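Local coordinates for protein aminopeptidase YwaD (Bacillus subtilis, PDB 6HC6) that hydrolyses peptides from their N-terminal end, releasing residues such as arginine, lysine and leucine with the help of two zinc ions per subunit, at residues A118-N131 / L209-A221. Numbering follows the deposited sequence.
Sequences APTEEQGLTAPLYN and LTQQKEATLKLKA
Leu129 touches the 209-221 segment with every side-chain atom from CB to both methyls. Leu129 N donates to Lys213 O at 2.8 Å, and CB rises beside that same carbonyl. With CG beside its own backbone N (chi1 -71°), the branch point lies over the CA and C of Glu214. Leu129 CD1 then projects into the turn formed by Leu209 to Gln212, 3.6 Å from Gln212 O and near the CD2 methyl of Leu209, while Leu129 CD2 rests 3.9 Å from Ala215 CB. Beyond it, Asn131 ND2 gives an in-plane bond to a lone pair of Thr210 O, tying the end of strand 125-131 to that turn. The backbone pairing is antiparallel, with strand axes at 157°: Leu125 with Leu217 and Ala127 with Ala215 are hydrogen-bonded pairs, Thr126 with Thr216 a non-hydrogen-bonded one. Thr126 OG1 and Thr216 OG1 are 2.5 Å apart, a hydrogen bond in which either could be the donor, though its exact length is doubtful. This joins strand 125-131 to strand 214-222 within the PA domain, far from the zinc site; on its other edge strand 214-222 meets strand 97-104. Ahead of strand 125-131, Thr120 N donates to Leu219 O, and Thr120 OG1, held between backbone N and carbonyl carbon, replaces a backbone carbonyl, accepting from Leu219 N at 2.9 Å, nearly straight at 169°. The same hydroxyl donates to Glu121 O, which Gly124 N approaches from the opposite face. A valine here would probably leave Leu219 N without its acceptor and the Glu121 carbonyl with one donor fewer. Nearby, Pro119 CG packs on Ala221 CB at 4.0 Å.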
ATOM      1  N   ALA A 118      10.967 -10.937  15.294  1.00 27.71           N
ATOM      2  CA  ALA A 118      11.119 -12.339  15.644  1.00 33.10           C
ATOM      3  C   ALA A 118       9.841 -12.911  16.254  1.00 32.48           C
ATOM      4  O   ALA A 118       9.096 -12.202  16.940  1.00 31.73           O
ATOM      5  CB  ALA A 118      12.273 -12.511  16.631  1.00 30.88           C
ATOM      6  N   PRO A 119       9.575 -14.189  16.012  1.00 32.46           N
ATOM      7  CA  PRO A 119       8.491 -14.883  16.707  1.00 33.22           C
ATOM      8  C   PRO A 119       8.964 -15.289  18.095  1.00 36.02           C
ATOM      9  O   PRO A 119      10.082 -14.986  18.501  1.00 34.79           O
ATOM     10  CB  PRO A 119       8.240 -16.109  15.827  1.00 33.54           C
ATOM     11  CG  PRO A 119       9.596 -16.424  15.269  1.00 38.60           C
ATOM     12  CD  PRO A 119      10.260 -15.070  15.046  1.00 36.76           C
ATOM     13  N   THR A 120       8.097 -15.996  18.812  1.00 33.69           N
ATOM     14  CA  THR A 120       8.431 -16.566  20.108  1.00 31.68           C
ATOM     15  C   THR A 120       8.442 -18.084  20.016  1.00 39.80           C
ATOM     16  O   THR A 120       8.033 -18.679  19.017  1.00 47.84           O
ATOM     17  CB  THR A 120       7.430 -16.137  21.189  1.00 29.63           C
ATOM     18  OG1 THR A 120       6.147 -16.711  20.908  1.00 32.05           O
ATOM     19  CG2 THR A 120       7.315 -14.616  21.270  1.00 29.67           C
ATOM     20  N   GLU A 121       8.907 -18.713  21.086  1.00 32.70           N
ATOM     21  CA  GLU A 121       8.688 -20.138  21.214  1.00 43.22           C
ATOM     22  C   GLU A 121       7.205 -20.392  21.454  1.00 46.72           C
ATOM     23  O   GLU A 121       6.464 -19.506  21.891  1.00 43.73           O
ATOM     24  CB  GLU A 121       9.542 -20.705  22.341  1.00 55.44           C
ATOM     25  CG  GLU A 121      10.988 -20.254  22.270  1.00 66.29           C
ATOM     26  CD  GLU A 121      11.960 -21.388  22.484  1.00 81.00           C
ATOM     27  OE1 GLU A 121      12.404 -21.985  21.479  1.00 82.69           O
ATOM     28  OE2 GLU A 121      12.280 -21.677  23.659  1.00 87.54           O
ATOM     29  N   GLU A 122       6.771 -21.617  21.135  1.00 49.24           N
ATOM     30  CA  GLU A 122       5.343 -21.930  21.135  1.00 48.52           C
ATOM     31  C   GLU A 122       4.715 -21.716  22.505  1.00 50.40           C
ATOM     32  O   GLU A 122       3.547 -21.317  22.596  1.00 50.88           O
ATOM     33  CB  GLU A 122       5.122 -23.370  20.665  1.00 63.00           C
ATOM     34  CG  GLU A 122       5.928 -23.751  19.424  1.00 71.44           C
ATOM     35  CD  GLU A 122       5.107 -24.516  18.396  1.00 80.12           C
ATOM     36  OE1 GLU A 122       5.376 -24.364  17.180  1.00 77.31           O
ATOM     37  OE2 GLU A 122       4.196 -25.272  18.802  1.00 85.97           O
ATOM     38  N   GLN A 123       5.466 -21.977  23.576  1.00 48.50           N
ATOM     39  CA  GLN A 123       4.991 -21.685  24.922  1.00 51.07           C
ATOM     40  C   GLN A 123       4.889 -20.187  25.181  1.00 46.47           C
ATOM     41  O   GLN A 123       4.254 -19.778  26.160  1.00 50.23           O
ATOM     42  CB  GLN A 123       5.917 -22.334  25.956  1.00 59.62           C
ATOM     43  CG  GLN A 123       7.372 -21.850  25.912  1.00 65.76           C
ATOM     44  CD  GLN A 123       8.216 -22.561  24.858  1.00 75.63           C
ATOM     45  OE1 GLN A 123       7.692 -23.218  23.956  1.00 74.83           O
ATOM     46  NE2 GLN A 123       9.533 -22.435  24.977  1.00 83.74           N
ATOM     47  N   GLY A 124       5.508 -19.366  24.341  1.00 39.79           N
ATOM     48  CA  GLY A 124       5.442 -17.930  24.481  1.00 37.50           C
ATOM     49  C   GLY A 124       6.586 -17.355  25.298  1.00 37.69           C
ATOM     50  O   GLY A 124       7.324 -18.053  25.998  1.00 36.92           O
ATOM     51  N   LEU A 125       6.724 -16.040  25.196  1.00 30.22           N
ATOM     52  CA  LEU A 125       7.752 -15.289  25.906  1.00 36.77           C
ATOM     53  C   LEU A 125       7.099 -14.531  27.062  1.00 34.74           C
ATOM     54  O   LEU A 125       6.298 -13.620  26.837  1.00 31.50           O
ATOM     55  CB  LEU A 125       8.453 -14.326  24.951  1.00 33.79           C
ATOM     56  CG  LEU A 125       9.278 -13.231  25.631  1.00 35.58           C
ATOM     57  CD1 LEU A 125      10.475 -13.847  26.301  1.00 41.90           C
ATOM     58  CD2 LEU A 125       9.695 -12.169  24.613  1.00 38.17           C
ATOM     59  N   THR A 126       7.437 -14.904  28.293  1.00 28.64           N
ATOM     60  CA  THR A 126       6.988 -14.192  29.482  1.00 27.79           C
ATOM     61  C   THR A 126       8.186 -13.494  30.107  1.00 31.98           C
ATOM     62  O   THR A 126       9.229 -14.118  30.317  1.00 32.88           O
ATOM     63  CB  THR A 126       6.347 -15.142  30.499  1.00 33.56           C
ATOM     64  OG1 THR A 126       5.201 -15.768  29.914  1.00 35.44           O
ATOM     65  CG2 THR A 126       5.910 -14.381  31.729  1.00 31.73           C
ATOM     66  N   ALA A 127       8.044 -12.204  30.389  1.00 30.56           N
ATOM     67  CA  ALA A 127       9.129 -11.433  30.973  1.00 32.94           C
ATOM     68  C   ALA A 127       8.533 -10.210  31.649  1.00 29.01           C
ATOM     69  O   ALA A 127       7.414  -9.794  31.311  1.00 27.09           O
ATOM     70  CB  ALA A 127      10.156 -11.017  29.902  1.00 27.24           C
ATOM     71  N   PRO A 128       9.247  -9.611  32.601  1.00 32.31           N
ATOM     72  CA  PRO A 128       8.759  -8.368  33.201  1.00 30.31           C
ATOM     73  C   PRO A 128       8.624  -7.282  32.146  1.00 28.94           C
ATOM     74  O   PRO A 128       9.276  -7.311  31.103  1.00 30.46           O
ATOM     75  CB  PRO A 128       9.842  -8.013  34.229  1.00 33.48           C
ATOM     76  CG  PRO A 128      10.580  -9.299  34.484  1.00 36.12           C
ATOM     77  CD  PRO A 128      10.542 -10.030  33.173  1.00 41.03           C
ATOM     78  N   LEU A 129       7.757  -6.313  32.430  1.00 29.06           N
ATOM     79  CA  LEU A 129       7.598  -5.149  31.567  1.00 29.19           C
ATOM     80  C   LEU A 129       8.519  -4.019  32.018  1.00 32.21           C
ATOM     81  O   LEU A 129       8.702  -3.792  33.218  1.00 32.95           O
ATOM     82  CB  LEU A 129       6.145  -4.678  31.589  1.00 27.70           C
ATOM     83  CG  LEU A 129       5.145  -5.584  30.874  1.00 25.61           C
ATOM     84  CD1 LEU A 129       3.747  -5.332  31.405  1.00 27.52           C
ATOM     85  CD2 LEU A 129       5.200  -5.348  29.372  1.00 22.91           C
ATOM     86  N   TYR A 130       9.100  -3.310  31.053  1.00 27.33           N
ATOM     87  CA  TYR A 130       9.939  -2.151  31.335  1.00 29.68           C
ATOM     88  C   TYR A 130       9.358  -0.945  30.609  1.00 32.63           C
ATOM     89  O   TYR A 130       9.272  -0.950  29.381  1.00 30.09           O
ATOM     90  CB  TYR A 130      11.391  -2.392  30.906  1.00 31.86           C
ATOM     91  CG  TYR A 130      12.267  -1.156  31.036  1.00 31.16           C
ATOM     92  CD1 TYR A 130      12.907  -0.854  32.233  1.00 34.92           C
ATOM     93  CD2 TYR A 130      12.435  -0.282  29.964  1.00 34.66           C
ATOM     94  CE1 TYR A 130      13.693   0.278  32.356  1.00 40.09           C
ATOM     95  CE2 TYR A 130      13.218   0.854  30.085  1.00 32.40           C
ATOM     96  CZ  TYR A 130      13.842   1.124  31.282  1.00 35.79           C
ATOM     97  OH  TYR A 130      14.622   2.249  31.402  1.00 43.61           O
ATOM     98  N   ASN A 131       8.981   0.091  31.359  1.00 28.89           N
ATOM     99  CA  ASN A 131       8.393   1.278  30.744  1.00 31.41           C
ATOM    100  C   ASN A 131       9.489   2.183  30.195  1.00 30.52           C
ATOM    101  O   ASN A 131      10.269   2.765  30.962  1.00 31.81           O
ATOM    102  CB  ASN A 131       7.533   2.031  31.753  1.00 32.84           C
ATOM    103  CG  ASN A 131       6.276   1.276  32.108  1.00 35.40           C
ATOM    104  OD1 ASN A 131       5.755   0.520  31.300  1.00 35.46           O
ATOM    105  ND2 ASN A 131       5.785   1.471  33.326  1.00 38.05           N
ATOM    106  N   LEU A 209      -1.118  -1.455  30.384  1.00 29.65           N
ATOM    107  CA  LEU A 209       0.111  -2.230  30.535  1.00 27.11           C
ATOM    108  C   LEU A 209       1.184  -1.482  31.307  1.00 28.42           C
ATOM    109  O   LEU A 209       2.040  -2.120  31.927  1.00 32.30           O
ATOM    110  CB  LEU A 209       0.677  -2.608  29.170  1.00 24.51           C
ATOM    111  CG  LEU A 209       0.189  -3.867  28.495  1.00 28.19           C
ATOM    112  CD1 LEU A 209       1.191  -4.228  27.399  1.00 23.08           C
ATOM    113  CD2 LEU A 209       0.008  -4.980  29.533  1.00 31.76           C
ATOM    114  N   THR A 210       1.205  -0.144  31.240  1.00 30.74           N
ATOM    115  CA  THR A 210       2.213   0.592  31.999  1.00 29.70           C
ATOM    116  C   THR A 210       2.090   0.358  33.494  1.00 28.88           C
ATOM    117  O   THR A 210       3.013   0.706  34.236  1.00 29.01           O
ATOM    118  CB  THR A 210       2.147   2.104  31.750  1.00 35.13           C
ATOM    119  OG1 THR A 210       0.924   2.634  32.281  1.00 41.24           O
ATOM    120  CG2 THR A 210       2.268   2.432  30.270  1.00 33.83           C
ATOM    121  N   GLN A 211       0.984  -0.218  33.956  1.00 27.93           N
ATOM    122  CA  GLN A 211       0.787  -0.466  35.375  1.00 31.17           C
ATOM    123  C   GLN A 211       0.997  -1.922  35.770  1.00 34.89           C
ATOM    124  O   GLN A 211       0.869  -2.244  36.956  1.00 33.87           O
ATOM    125  CB  GLN A 211      -0.618  -0.021  35.801  1.00 40.28           C
ATOM    126  CG  GLN A 211      -1.025   1.349  35.294  1.00 48.13           C
ATOM    127  CD  GLN A 211      -0.118   2.448  35.805  1.00 57.01           C
ATOM    128  OE1 GLN A 211      -0.103   2.749  36.998  1.00 67.85           O
ATOM    129  NE2 GLN A 211       0.649   3.054  34.902  1.00 57.90           N
ATOM    130  N   GLN A 212       1.309  -2.808  34.822  1.00 33.31           N
ATOM    131  CA  GLN A 212       1.415  -4.236  35.095  1.00 29.27           C
ATOM    132  C   GLN A 212       2.867  -4.669  35.249  1.00 30.12           C
ATOM    133  O   GLN A 212       3.791  -4.021  34.760  1.00 30.93           O
ATOM    134  CB  GLN A 212       0.761  -5.068  33.990  1.00 26.43           C
ATOM    135  CG  GLN A 212      -0.627  -4.601  33.567  1.00 31.24           C
ATOM    136  CD  GLN A 212      -1.595  -4.500  34.712  1.00 43.26           C
ATOM    137  OE1 GLN A 212      -1.518  -5.262  35.679  1.00 43.85           O
ATOM    138  NE2 GLN A 212      -2.522  -3.552  34.616  1.00 47.31           N
ATOM    139  N   LYS A 213       3.053  -5.798  35.936  1.00 31.25           N
ATOM    140  CA  LYS A 213       4.400  -6.277  36.222  1.00 31.85           C
ATOM    141  C   LYS A 213       5.022  -7.009  35.033  1.00 29.01           C
ATOM    142  O   LYS A 213       6.208  -6.824  34.746  1.00 29.44           O
ATOM    143  CB  LYS A 213       4.374  -7.183  37.452  1.00 34.95           C
ATOM    144  CG  LYS A 213       3.978  -6.453  38.730  1.00 41.60           C
ATOM    145  CD  LYS A 213       5.081  -5.532  39.200  1.00 56.85           C
ATOM    146  CE  LYS A 213       4.877  -5.151  40.655  1.00 67.63           C
ATOM    147  NZ  LYS A 213       3.448  -4.798  40.919  1.00 70.89           N
ATOM    148  N   GLU A 214       4.257  -7.854  34.344  1.00 30.91           N
ATOM    149  CA  GLU A 214       4.834  -8.704  33.312  1.00 30.06           C
ATOM    150  C   GLU A 214       3.768  -9.030  32.275  1.00 30.10           C
ATOM    151  O   GLU A 214       2.573  -8.825  32.489  1.00 30.66           O
ATOM    152  CB  GLU A 214       5.412  -9.995  33.907  1.00 34.90           C
ATOM    153  CG  GLU A 214       4.343 -10.936  34.424  1.00 37.02           C
ATOM    154  CD  GLU A 214       4.871 -12.000  35.376  1.00 45.20           C
ATOM    155  OE1 GLU A 214       5.975 -11.827  35.932  1.00 46.97           O
ATOM    156  OE2 GLU A 214       4.169 -13.014  35.566  1.00 44.80           O
ATOM    157  N   ALA A 215       4.223  -9.560  31.146  1.00 27.91           N
ATOM    158  CA  ALA A 215       3.342  -9.900  30.043  1.00 28.29           C
ATOM    159  C   ALA A 215       3.868 -11.152  29.357  1.00 28.21           C
ATOM    160  O   ALA A 215       5.042 -11.511  29.483  1.00 28.88           O
ATOM    161  CB  ALA A 215       3.224  -8.736  29.052  1.00 27.09           C
ATOM    162  N   THR A 216       2.978 -11.830  28.637  1.00 27.14           N
ATOM    163  CA  THR A 216       3.338 -13.003  27.853  1.00 25.97           C
ATOM    164  C   THR A 216       2.948 -12.788  26.402  1.00 29.20           C
ATOM    165  O   THR A 216       1.779 -12.512  26.102  1.00 27.69           O
ATOM    166  CB  THR A 216       2.658 -14.265  28.373  1.00 29.67           C
ATOM    167  OG1 THR A 216       3.055 -14.508  29.728  1.00 31.69           O
ATOM    168  CG2 THR A 216       3.032 -15.462  27.516  1.00 33.49           C
ATOM    169  N   LEU A 217       3.914 -12.960  25.508  1.00 27.27           N
ATOM    170  CA  LEU A 217       3.718 -12.802  24.077  1.00 23.62           C
ATOM    171  C   LEU A 217       3.849 -14.163  23.409  1.00 30.03           C
ATOM    172  O   LEU A 217       4.795 -14.904  23.693  1.00 33.37           O
ATOM    173  CB  LEU A 217       4.740 -11.813  23.525  1.00 24.04           C
ATOM    174  CG  LEU A 217       4.481 -11.065  22.236  1.00 44.52           C
ATOM    175  CD1 LEU A 217       3.383 -10.050  22.437  1.00 42.05           C
ATOM    176  CD2 LEU A 217       5.770 -10.361  21.860  1.00 50.58           C
ATOM    177  N   LYS A 218       2.879 -14.512  22.564  1.00 29.61           N
ATOM    178  CA  LYS A 218       2.932 -15.727  21.757  1.00 28.61           C
ATOM    179  C   LYS A 218       2.836 -15.310  20.299  1.00 30.98           C
ATOM    180  O   LYS A 218       1.819 -14.745  19.886  1.00 32.55           O
ATOM    181  CB  LYS A 218       1.806 -16.700  22.113  1.00 31.38           C
ATOM    182  CG  LYS A 218       1.826 -17.187  23.556  1.00 37.47           C
ATOM    183  CD  LYS A 218       0.848 -18.340  23.789  1.00 41.77           C
ATOM    184  CE  LYS A 218       0.768 -18.682  25.274  1.00 51.62           C
ATOM    185  NZ  LYS A 218      -0.267 -19.714  25.569  1.00 55.26           N
ATOM    186  N   LEU A 219       3.894 -15.568  19.531  1.00 27.96           N
ATOM    187  CA  LEU A 219       3.947 -15.151  18.134  1.00 23.54           C
ATOM    188  C   LEU A 219       4.515 -16.275  17.287  1.00 34.14           C
ATOM    189  O   LEU A 219       5.577 -16.817  17.602  1.00 32.21           O
ATOM    190  CB  LEU A 219       4.799 -13.895  17.947  1.00 27.79           C
ATOM    191  CG  LEU A 219       4.298 -12.597  18.578  1.00 34.82           C
ATOM    192  CD1 LEU A 219       5.427 -11.594  18.593  1.00 42.86           C
ATOM    193  CD2 LEU A 219       3.096 -12.037  17.825  1.00 35.55           C
ATOM    194  N   LYS A 220       3.808 -16.614  16.217  1.00 30.58           N
ATOM    195  CA  LYS A 220       4.235 -17.639  15.279  1.00 28.06           C
ATOM    196  C   LYS A 220       4.518 -16.991  13.931  1.00 27.28           C
ATOM    197  O   LYS A 220       3.781 -16.101  13.494  1.00 28.67           O
ATOM    198  CB  LYS A 220       3.168 -18.733  15.143  1.00 35.02           C
ATOM    199  CG  LYS A 220       3.174 -19.460  13.806  1.00 50.33           C
ATOM    200  CD  LYS A 220       3.108 -20.973  13.984  1.00 61.44           C
ATOM    201  CE  LYS A 220       2.901 -21.680  12.650  1.00 62.30           C
ATOM    202  NZ  LYS A 220       2.536 -23.117  12.839  1.00 69.47           N
ATOM    203  N   ALA A 221       5.614 -17.410  13.303  1.00 32.47           N
ATOM    204  CA  ALA A 221       5.983 -16.960  11.969  1.00 30.84           C
ATOM    205  C   ALA A 221       5.461 -17.955  10.943  1.00 36.42           C
ATOM    206  O   ALA A 221       5.746 -19.153  11.030  1.00 35.01           O
ATOM    207  CB  ALA A 221       7.498 -16.818  11.840  1.00 30.93           C
TER
HETATM  208  O   HOH W   1       0.503 -21.778  24.091  1.00 62.84           O
HETATM  209  O   HOH W   2       6.671  -2.799  35.021  1.00 49.58           O